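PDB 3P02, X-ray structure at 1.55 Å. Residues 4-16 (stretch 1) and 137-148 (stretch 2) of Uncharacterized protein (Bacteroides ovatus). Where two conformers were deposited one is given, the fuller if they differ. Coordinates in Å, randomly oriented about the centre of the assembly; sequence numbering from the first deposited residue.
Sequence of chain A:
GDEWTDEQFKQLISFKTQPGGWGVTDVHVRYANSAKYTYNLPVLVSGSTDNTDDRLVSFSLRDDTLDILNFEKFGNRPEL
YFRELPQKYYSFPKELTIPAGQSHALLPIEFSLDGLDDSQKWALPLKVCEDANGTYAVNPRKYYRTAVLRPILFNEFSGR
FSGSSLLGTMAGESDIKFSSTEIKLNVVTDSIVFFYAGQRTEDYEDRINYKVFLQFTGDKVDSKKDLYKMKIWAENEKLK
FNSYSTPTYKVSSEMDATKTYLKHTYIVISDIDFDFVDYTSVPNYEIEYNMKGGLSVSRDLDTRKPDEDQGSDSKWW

Stretch 1 4-16: WTDEQFKQLISFK
Stretch 2 (137-148) AVNPRKYYRTAV

The contact between residues 4-16 and 137-148 illustrates how one buried arginine, flanked by aromatic packing, can tie together two mostly irregular segments remote in sequence, burying 688 Å² in all. R145 starts its side chain away from the partner, CA to CB, yet chi angles of m, m, t bring the guanidinium back to it. There R145 NH2 donates to F9 O at 3.0 Å, almost straight at 176°, and R145 NH1 donates to I13 O at 2.9 Å, more bent at 134°. An arginine suits this place because its planar array of donors can serve two separated backbone carbonyls at once; a water extends the array, accepting from R145 NH1 at 2.8 Å and lying 2.9 Å from F9 O, while L12 CB lies over one guanidinium face.

Early in the first stretch, a weakly bonded helix spans about residues 6-9, capped by T5 (chi1 p), whose OG1 accepts from Q8 N at 3.1 Å. F9 (m, chi2 -79°) points toward the second stretch. F9 CB sits over the Y143 ring, 3.6 Å from its centroid, while the F9 and Y143 rings lie at 17°, slid apart with centroids 5.6 Å distant. Y143 (m, chi2 -65°) pairs this apolar face with a polar tip: Y143 OH donates to D6 OD1 at 2.9 Å. V138 (t) fills the neighbouring space, with CB 3.6 Å from F9 CE1 and CG2 3.5 Å from W4 CZ2, over the indole face.

A type I turn from R141 to Y144 brings the second stretch round; Y144, closing the turn, has phi/psi 50/48. The CA atoms of S14 and R145 are 4.8 Å apart, and F15 N donates to Y144 O at 2.9 Å and 178°. S14 CB, pointing toward the second stretch, lies 3.1 Å from Y143 O, while F15 (m) packs CD2 3.7 Å from A147 CB.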

# COMPACT_ATOMS: atom_id res chain seq x y z
N TRP A 4 -26.78 -17.04 27.34
CA TRP A 4 -25.50 -16.93 26.65
C TRP A 4 -24.32 -17.06 27.61
O TRP A 4 -24.35 -16.50 28.71
CB TRP A 4 -25.41 -15.60 25.89
CG TRP A 4 -26.24 -15.54 24.63
CD1 TRP A 4 -26.53 -16.57 23.78
CD2 TRP A 4 -26.78 -14.36 24.02
NE1 TRP A 4 -27.27 -16.11 22.71
CE2 TRP A 4 -27.44 -14.76 22.83
CE3 TRP A 4 -26.80 -13.00 24.38
CZ2 TRP A 4 -28.12 -13.86 22.01
CZ3 TRP A 4 -27.45 -12.10 23.55
CH2 TRP A 4 -28.11 -12.53 22.38
N THR A 5 -23.28 -17.83 27.20
CA THR A 5 -22.05 -18.03 27.99
C THR A 5 -20.81 -17.72 27.15
O THR A 5 -20.82 -17.94 25.93
CB THR A 5 -21.94 -19.47 28.58
OG1 THR A 5 -21.60 -20.41 27.56
CG2 THR A 5 -23.18 -19.90 29.37
N ASP A 6 -19.72 -17.29 27.80
CA ASP A 6 -18.45 -16.98 27.15
C ASP A 6 -17.88 -18.21 26.41
O ASP A 6 -17.31 -18.07 25.33
CB ASP A 6 -17.44 -16.49 28.20
CG ASP A 6 -16.47 -15.43 27.71
OD1 ASP A 6 -15.99 -15.54 26.55
OD2 ASP A 6 -16.17 -14.50 28.50
N GLU A 7 -18.07 -19.42 27.00
CA GLU A 7 -17.61 -20.70 26.47
C GLU A 7 -18.38 -21.09 25.20
O GLU A 7 -17.75 -21.60 24.27
CB GLU A 7 -17.71 -21.81 27.53
CG GLU A 7 -16.72 -21.65 28.68
CD GLU A 7 -17.00 -20.52 29.66
OE1 GLU A 7 -18.17 -20.38 30.09
OE2 GLU A 7 -16.06 -19.76 29.98
N GLN A 8 -19.72 -20.82 25.16
CA GLN A 8 -20.59 -21.09 24.00
C GLN A 8 -20.09 -20.31 22.77
O GLN A 8 -20.20 -20.79 21.64
CB GLN A 8 -22.04 -20.71 24.32
CG GLN A 8 -23.08 -21.33 23.39
CD GLN A 8 -24.41 -20.60 23.44
OE1 GLN A 8 -24.99 -20.27 22.40
NE2 GLN A 8 -24.95 -20.36 24.63
N PHE A 9 -19.55 -19.11 23.00
CA PHE A 9 -19.03 -18.28 21.92
C PHE A 9 -17.54 -18.59 21.67
O PHE A 9 -17.00 -18.22 20.62
CB PHE A 9 -19.24 -16.79 22.22
CG PHE A 9 -20.70 -16.41 22.25
CD1 PHE A 9 -21.40 -16.20 21.07
CD2 PHE A 9 -21.37 -16.28 23.46
CE1 PHE A 9 -22.76 -15.87 21.10
CE2 PHE A 9 -22.72 -15.93 23.49
CZ PHE A 9 -23.41 -15.73 22.31
N LYS A 10 -16.91 -19.30 22.64
CA LYS A 10 -15.52 -19.76 22.56
C LYS A 10 -15.46 -21.28 22.20
O LYS A 10 -14.60 -22.03 22.70
CB LYS A 10 -14.72 -19.41 23.83
CG LYS A 10 -14.29 -17.95 23.84
CD LYS A 10 -12.98 -17.72 24.56
CE LYS A 10 -13.16 -17.30 26.00
NZ LYS A 10 -12.00 -16.50 26.47
N GLN A 11 -16.36 -21.69 21.29
CA GLN A 11 -16.43 -23.01 20.66
C GLN A 11 -16.79 -22.78 19.18
O GLN A 11 -16.91 -23.73 18.39
CB GLN A 11 -17.38 -24.00 21.38
CG GLN A 11 -18.82 -23.52 21.62
CD GLN A 11 -19.81 -23.79 20.51
OE1 GLN A 11 -19.58 -24.59 19.58
NE2 GLN A 11 -20.97 -23.16 20.60
N LEU A 12 -16.94 -21.50 18.81
CA LEU A 12 -17.24 -21.04 17.47
C LEU A 12 -15.96 -20.66 16.74
O LEU A 12 -14.86 -20.75 17.29
CB LEU A 12 -18.26 -19.89 17.49
CG LEU A 12 -19.63 -20.22 18.16
CD1 LEU A 12 -20.50 -18.98 18.26
CD2 LEU A 12 -20.37 -21.33 17.41
N ILE A 13 -16.11 -20.29 15.48
CA ILE A 13 -14.97 -20.07 14.59
C ILE A 13 -14.66 -18.60 14.42
O ILE A 13 -15.56 -17.77 14.41
CB ILE A 13 -15.30 -20.79 13.28
CG1 ILE A 13 -15.53 -22.31 13.57
CG2 ILE A 13 -14.22 -20.58 12.21
CD1 ILE A 13 -16.28 -22.98 12.61
N SER A 14 -13.36 -18.27 14.30
CA SER A 14 -12.94 -16.89 14.17
C SER A 14 -11.74 -16.78 13.26
O SER A 14 -11.16 -17.81 12.87
CB SER A 14 -12.58 -16.33 15.54
OG SER A 14 -11.50 -17.06 16.10
N PHE A 15 -11.32 -15.54 12.98
CA PHE A 15 -10.09 -15.31 12.23
C PHE A 15 -8.96 -14.98 13.18
O PHE A 15 -9.18 -14.38 14.24
CB PHE A 15 -10.25 -14.17 11.22
CG PHE A 15 -11.13 -14.48 10.05
CD1 PHE A 15 -10.85 -15.55 9.20
CD2 PHE A 15 -12.27 -13.71 9.79
CE1 PHE A 15 -11.67 -15.83 8.10
CE2 PHE A 15 -13.05 -13.96 8.66
CZ PHE A 15 -12.75 -15.02 7.83
N LYS A 16 -7.73 -15.33 12.75
CA LYS A 16 -6.55 -15.11 13.57
C LYS A 16 -5.61 -14.24 12.81
O LYS A 16 -4.84 -14.72 11.95
CB LYS A 16 -5.89 -16.45 13.95
N ALA A 137 -23.93 -13.46 15.39
CA ALA A 137 -24.32 -12.04 15.34
C ALA A 137 -24.14 -11.39 16.72
O ALA A 137 -24.48 -10.21 16.88
CB ALA A 137 -25.79 -11.93 14.90
N VAL A 138 -23.67 -12.15 17.72
CA VAL A 138 -23.51 -11.65 19.11
C VAL A 138 -22.04 -11.38 19.36
O VAL A 138 -21.22 -12.28 19.18
CB VAL A 138 -24.05 -12.65 20.16
CG1 VAL A 138 -23.92 -12.08 21.59
CG2 VAL A 138 -25.50 -13.03 19.86
N ASN A 139 -21.69 -10.15 19.80
CA ASN A 139 -20.31 -9.76 20.10
C ASN A 139 -19.36 -10.16 18.96
O ASN A 139 -18.33 -10.76 19.23
CB ASN A 139 -19.85 -10.42 21.43
CG ASN A 139 -20.52 -9.78 22.61
OD1 ASN A 139 -20.94 -8.64 22.51
ND2 ASN A 139 -20.59 -10.45 23.74
N PRO A 140 -19.67 -9.80 17.69
CA PRO A 140 -18.80 -10.26 16.58
C PRO A 140 -17.39 -9.69 16.65
O PRO A 140 -16.43 -10.33 16.20
CB PRO A 140 -19.55 -9.79 15.33
CG PRO A 140 -20.35 -8.60 15.82
CD PRO A 140 -20.82 -9.03 17.17
N ARG A 141 -17.25 -8.48 17.19
CA ARG A 141 -15.95 -7.81 17.30
C ARG A 141 -15.07 -8.52 18.35
O ARG A 141 -13.90 -8.84 18.07
CB ARG A 141 -16.17 -6.34 17.63
CG ARG A 141 -14.92 -5.49 17.77
CD ARG A 141 -15.32 -4.04 18.04
NE ARG A 141 -15.59 -3.33 16.80
CZ ARG A 141 -15.97 -2.06 16.75
NH1 ARG A 141 -16.15 -1.37 17.87
NH2 ARG A 141 -16.18 -1.47 15.58
N LYS A 142 -15.63 -8.77 19.54
CA LYS A 142 -14.95 -9.41 20.65
C LYS A 142 -14.37 -10.77 20.23
O LYS A 142 -13.23 -11.09 20.58
CB LYS A 142 -15.89 -9.57 21.85
CG LYS A 142 -15.30 -10.37 23.02
CD LYS A 142 -16.29 -10.56 24.14
CE LYS A 142 -15.83 -11.59 25.16
NZ LYS A 142 -14.55 -11.22 25.83
N TYR A 143 -15.14 -11.52 19.43
CA TYR A 143 -14.76 -12.87 19.03
C TYR A 143 -14.11 -12.95 17.66
O TYR A 143 -13.98 -14.06 17.15
CB TYR A 143 -15.98 -13.78 19.10
CG TYR A 143 -16.45 -13.96 20.52
CD1 TYR A 143 -15.65 -14.60 21.47
CD2 TYR A 143 -17.67 -13.45 20.93
CE1 TYR A 143 -16.05 -14.72 22.80
CE2 TYR A 143 -18.09 -13.57 22.26
CZ TYR A 143 -17.28 -14.20 23.19
OH TYR A 143 -17.69 -14.33 24.49
N TYR A 144 -13.64 -11.82 17.11
CA TYR A 144 -12.89 -11.77 15.85
C TYR A 144 -13.57 -12.54 14.71
O TYR A 144 -12.89 -13.25 13.96
CB TYR A 144 -11.45 -12.29 16.06
CG TYR A 144 -10.75 -11.70 17.27
CD1 TYR A 144 -10.17 -10.44 17.21
CD2 TYR A 144 -10.72 -12.39 18.48
CE1 TYR A 144 -9.57 -9.87 18.33
CE2 TYR A 144 -10.12 -11.83 19.61
CZ TYR A 144 -9.53 -10.58 19.52
OH TYR A 144 -8.92 -10.03 20.63
N ARG A 145 -14.89 -12.33 14.52
CA ARG A 145 -15.57 -13.00 13.42
C ARG A 145 -15.25 -12.38 12.06
O ARG A 145 -15.44 -13.05 11.04
CB ARG A 145 -17.11 -12.97 13.58
CG ARG A 145 -17.65 -13.55 14.85
CD ARG A 145 -17.22 -14.97 15.15
NE ARG A 145 -17.88 -15.34 16.40
CZ ARG A 145 -17.41 -16.19 17.30
NH1 ARG A 145 -16.27 -16.84 17.08
NH2 ARG A 145 -18.06 -16.37 18.45
N THR A 146 -14.77 -11.13 12.04
CA THR A 146 -14.52 -10.35 10.82
C THR A 146 -13.07 -9.86 10.74
O THR A 146 -12.53 -9.30 11.69
CB THR A 146 -15.53 -9.17 10.80
OG1 THR A 146 -16.83 -9.77 10.75
CG2 THR A 146 -15.37 -8.26 9.59
N ALA A 147 -12.46 -10.06 9.56
CA ALA A 147 -11.12 -9.59 9.23
C ALA A 147 -11.22 -8.56 8.10
O ALA A 147 -12.09 -8.68 7.22
CB ALA A 147 -10.26 -10.77 8.76
N VAL A 148 -10.39 -7.51 8.15
CA VAL A 148 -10.41 -6.51 7.08
C VAL A 148 -9.02 -6.51 6.46
O VAL A 148 -8.05 -6.19 7.15
CB VAL A 148 -10.81 -5.10 7.55
CG1 VAL A 148 -10.82 -4.14 6.35
CG2 VAL A 148 -12.18 -5.14 8.22
O HOH W 1 -14.66 -18.13 18.99